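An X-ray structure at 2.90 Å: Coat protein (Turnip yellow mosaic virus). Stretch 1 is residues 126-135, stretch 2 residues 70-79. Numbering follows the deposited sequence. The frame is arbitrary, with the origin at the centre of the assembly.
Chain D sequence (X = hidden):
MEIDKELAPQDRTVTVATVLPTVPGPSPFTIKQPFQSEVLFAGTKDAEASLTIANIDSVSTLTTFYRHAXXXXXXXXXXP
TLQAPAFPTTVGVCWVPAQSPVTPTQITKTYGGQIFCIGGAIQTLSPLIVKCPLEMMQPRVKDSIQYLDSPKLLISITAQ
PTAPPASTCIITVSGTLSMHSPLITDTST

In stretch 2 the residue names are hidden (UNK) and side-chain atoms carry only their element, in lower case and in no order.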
# COMPACT_ATOMS: atom_id res chain seq x y z
N SER D 126 113.83 60.19 3.82
CA SER D 126 112.40 60.38 3.63
C SER D 126 111.99 61.19 4.86
O SER D 126 112.55 61.01 5.95
CB SER D 126 111.69 59.03 3.62
OG SER D 126 111.55 58.53 2.30
N PRO D 127 111.05 62.13 4.71
CA PRO D 127 110.61 62.93 5.85
C PRO D 127 109.84 62.07 6.86
O PRO D 127 108.97 61.28 6.48
CB PRO D 127 109.73 64.00 5.21
CG PRO D 127 109.26 63.41 3.96
CD PRO D 127 110.37 62.51 3.47
N LEU D 128 110.17 62.25 8.14
CA LEU D 128 109.59 61.49 9.26
C LEU D 128 108.37 62.07 9.95
O LEU D 128 108.27 63.28 10.17
CB LEU D 128 110.64 61.28 10.32
CG LEU D 128 110.85 59.86 10.78
CD1 LEU D 128 110.08 58.89 9.91
CD2 LEU D 128 112.33 59.58 10.71
N ILE D 129 107.47 61.19 10.36
CA ILE D 129 106.27 61.66 11.02
C ILE D 129 105.83 60.96 12.30
O ILE D 129 105.63 59.74 12.34
CB ILE D 129 105.09 61.61 10.07
CG1 ILE D 129 105.47 62.21 8.72
CG2 ILE D 129 103.92 62.35 10.68
CD1 ILE D 129 105.08 63.66 8.57
N VAL D 130 105.64 61.75 13.34
CA VAL D 130 105.17 61.19 14.58
C VAL D 130 103.84 61.82 14.91
O VAL D 130 103.77 62.98 15.34
CB VAL D 130 106.14 61.43 15.73
CG1 VAL D 130 105.79 60.54 16.90
CG2 VAL D 130 107.52 61.11 15.27
N LYS D 131 102.77 61.07 14.66
CA LYS D 131 101.45 61.59 14.95
C LYS D 131 101.45 61.73 16.46
O LYS D 131 102.03 60.91 17.18
CB LYS D 131 100.33 60.63 14.50
CG LYS D 131 99.98 60.67 12.98
CD LYS D 131 98.45 60.58 12.62
CE LYS D 131 98.19 60.85 11.09
NZ LYS D 131 96.83 60.49 10.52
N CYS D 132 100.83 62.80 16.95
CA CYS D 132 100.70 62.97 18.37
C CYS D 132 99.44 62.19 18.70
O CYS D 132 98.46 62.25 17.96
CB CYS D 132 100.50 64.43 18.76
SG CYS D 132 100.03 64.57 20.50
N PRO D 133 99.46 61.43 19.78
CA PRO D 133 98.31 60.62 20.21
C PRO D 133 97.38 61.39 21.14
O PRO D 133 97.37 61.17 22.36
CB PRO D 133 98.95 59.44 20.92
CG PRO D 133 100.41 59.84 21.12
CD PRO D 133 100.61 61.23 20.66
N LEU D 134 96.59 62.30 20.57
CA LEU D 134 95.66 63.11 21.34
C LEU D 134 94.76 62.19 22.16
O LEU D 134 94.13 62.60 23.13
CB LEU D 134 94.80 63.96 20.41
CG LEU D 134 95.41 64.70 19.20
CD1 LEU D 134 96.62 65.50 19.66
CD2 LEU D 134 95.77 63.69 18.09
N GLU D 135 94.72 60.94 21.71
CA GLU D 135 93.93 59.88 22.33
C GLU D 135 94.31 59.88 23.82
O GLU D 135 93.46 59.73 24.70
CB GLU D 135 94.26 58.53 21.65
CG GLU D 135 93.85 58.44 20.13
CD GLU D 135 94.90 59.01 19.12
OE1 GLU D 135 96.12 58.88 19.37
OE2 GLU D 135 94.50 59.57 18.05
N UNK D 70 89.55 72.81 20.09
CA UNK D 70 90.23 71.55 20.37
C UNK D 70 91.11 71.22 19.17
O UNK D 70 91.01 71.87 18.15
c UNK D 70 89.21 70.42 20.54
o UNK D 70 88.90 70.17 21.90
N UNK D 71 91.95 70.20 19.30
CA UNK D 71 92.85 69.77 18.23
C UNK D 71 92.34 68.52 17.55
O UNK D 71 92.31 67.45 18.17
c UNK D 71 96.41 70.41 19.55
c UNK D 71 94.22 69.47 18.81
c UNK D 71 95.40 70.98 17.35
c UNK D 71 95.12 70.68 18.79
N UNK D 72 91.96 68.61 16.28
CA UNK D 72 91.44 67.43 15.58
C UNK D 72 92.53 66.41 15.22
O UNK D 72 92.30 65.19 15.31
o UNK D 72 88.55 68.09 16.19
c UNK D 72 89.33 67.12 14.12
c UNK D 72 88.23 67.61 15.08
o UNK D 72 87.03 67.51 14.71
c UNK D 72 90.67 67.84 14.32
N UNK D 73 93.70 66.90 14.83
CA UNK D 73 94.81 66.02 14.48
C UNK D 73 96.10 66.81 14.63
O UNK D 73 96.15 68.02 14.38
c UNK D 73 94.66 65.50 13.05
o UNK D 73 94.39 66.54 12.11
N UNK D 74 97.17 66.13 15.02
CA UNK D 74 98.43 66.82 15.22
C UNK D 74 99.61 65.88 15.10
O UNK D 74 99.57 64.76 15.61
c UNK D 74 99.81 67.82 17.14
c UNK D 74 100.30 69.00 16.33
c UNK D 74 98.44 67.45 16.61
c UNK D 74 99.77 68.16 18.62
N UNK D 75 100.65 66.33 14.42
CA UNK D 75 101.84 65.53 14.28
C UNK D 75 103.02 66.44 14.03
O UNK D 75 102.85 67.63 13.83
c UNK D 75 101.72 65.25 11.78
c UNK D 75 101.05 66.35 9.89
c UNK D 75 101.72 64.56 13.10
c UNK D 75 99.20 65.69 11.31
c UNK D 75 100.58 65.73 11.07
n UNK D 75 102.41 66.25 9.89
c UNK D 75 100.19 66.92 8.97
c UNK D 75 98.84 66.87 9.23
c UNK D 75 102.81 65.59 11.03
c UNK D 75 98.34 66.26 10.39
N UNK D 76 104.20 65.85 14.03
CA UNK D 76 105.41 66.61 13.80
C UNK D 76 106.16 65.93 12.67
O UNK D 76 106.18 64.70 12.56
c UNK D 76 106.39 65.18 15.57
c UNK D 76 107.67 67.15 14.70
c UNK D 76 106.30 66.60 15.04
N UNK D 77 106.76 66.74 11.82
CA UNK D 77 107.50 66.22 10.69
C UNK D 77 108.97 66.61 10.73
O UNK D 77 109.32 67.74 11.08
c UNK D 77 106.97 66.76 9.37
o UNK D 77 105.54 66.88 9.41
c UNK D 77 107.43 65.86 8.27
N UNK D 78 109.82 65.67 10.37
CA UNK D 78 111.24 65.96 10.31
C UNK D 78 111.52 66.01 8.83
O UNK D 78 111.30 65.02 8.12
c UNK D 78 112.65 63.98 13.22
c UNK D 78 113.54 65.29 10.89
c UNK D 78 111.59 64.53 12.29
c UNK D 78 112.09 64.86 10.90
N UNK D 79 111.99 67.15 8.35
CA UNK D 79 112.27 67.27 6.93
C UNK D 79 113.74 67.30 6.75
O UNK D 79 114.41 68.26 7.13
n UNK D 79 109.66 69.09 7.82
c UNK D 79 109.13 68.37 5.82
c UNK D 79 111.65 68.54 6.38
c UNK D 79 110.18 68.64 6.62
c UNK D 79 108.34 69.08 7.74
n UNK D 79 107.99 68.65 6.54

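Position 70 carries one carbon and then one oxygen, a hydroxymethyl group that stays clear of stretch 1: Ser 70. Position 71 has four carbons forked at the second; its CA-to-CB bond points toward stretch 1, and its backbone O lies 4.3 Å from Leu 134 CG. This is Leu 71. Position 72, where the chain turns a corner, bears three carbons, the third holding two oxygens. That carboxylate two methylenes out marks Glu 72; its CA-to-CB bond points away from stretch 1, and the residue is exposed.

Position 73 again shows one carbon and one oxygen; its CA sits 4.4 Å from Leu 134 CD2, so backbone rather than hydroxyl meets the leucine. It is Ser 73. Position 74 has four carbons forked at the second, packed against Cys 132 and Leu 134: Leu 74. Its CD2 lies 3.8 Å from Cys 132 CB and its CB 4.1 Å from Leu 134 CD1, while its backbone O accepts a 2.7 Å hydrogen bond from Cys 132 N.

At position 75 one carbon, the CB, lies 3.5 Å from Lys 131 CA and leads to fused five- and six-membered rings holding eight carbons and one nitrogen, one ring carbon 3.4 Å from Ile 129 CG2. Only tryptophan supplies such rings: this is Trp 75, and that carbon is CD1. Position 76 is one carbon carrying two more, beside Val 130: Val 76, with CG1 3.8 Å from Val 130 CB.

Position 77 also branches at its first carbon, but into one oxygen and one carbon, the latter 3.2 Å from Ile 129 CD1. It is Thr 77, and that carbon is CG2; its OG1 accepts a weak hydrogen bond from Trp 75 NE1 at 3.2 Å. Position 78 has four carbons, forked at the first with one arm two carbons long, its CB 3.9 Å from Leu 128 CB, hence Ile 78. Position 79 has one carbon, then a five-membered ring of three carbons and two nitrogens, one ring carbon 4.5 Å from Pro 127 CB. This is His 79, and that carbon is CD2.

The contact works as an antiparallel strand pair. Reciprocal hydrogen bonds join Leu 128 with Ile 78 (Leu 128 N to Ile 78 O 3.0 Å, Ile 78 N to Leu 128 O 2.9 Å) and Val 130 with Val 76 (Val 130 N to Val 76 O 3.1 Å, Val 76 N to Val 130 O 3.2 Å), fixing the register. Alternation then sorts the side chains: Leu 128, Val 130, Val 76 and Ile 78 share one buried aliphatic face, while Ile 129, Lys 131, Trp 75 and Thr 77 share the other. Beyond the paired strands, Leu 134 extends the apolar packing onto Leu 74.

Stretch 2 (70-79) SLESLWVTIH
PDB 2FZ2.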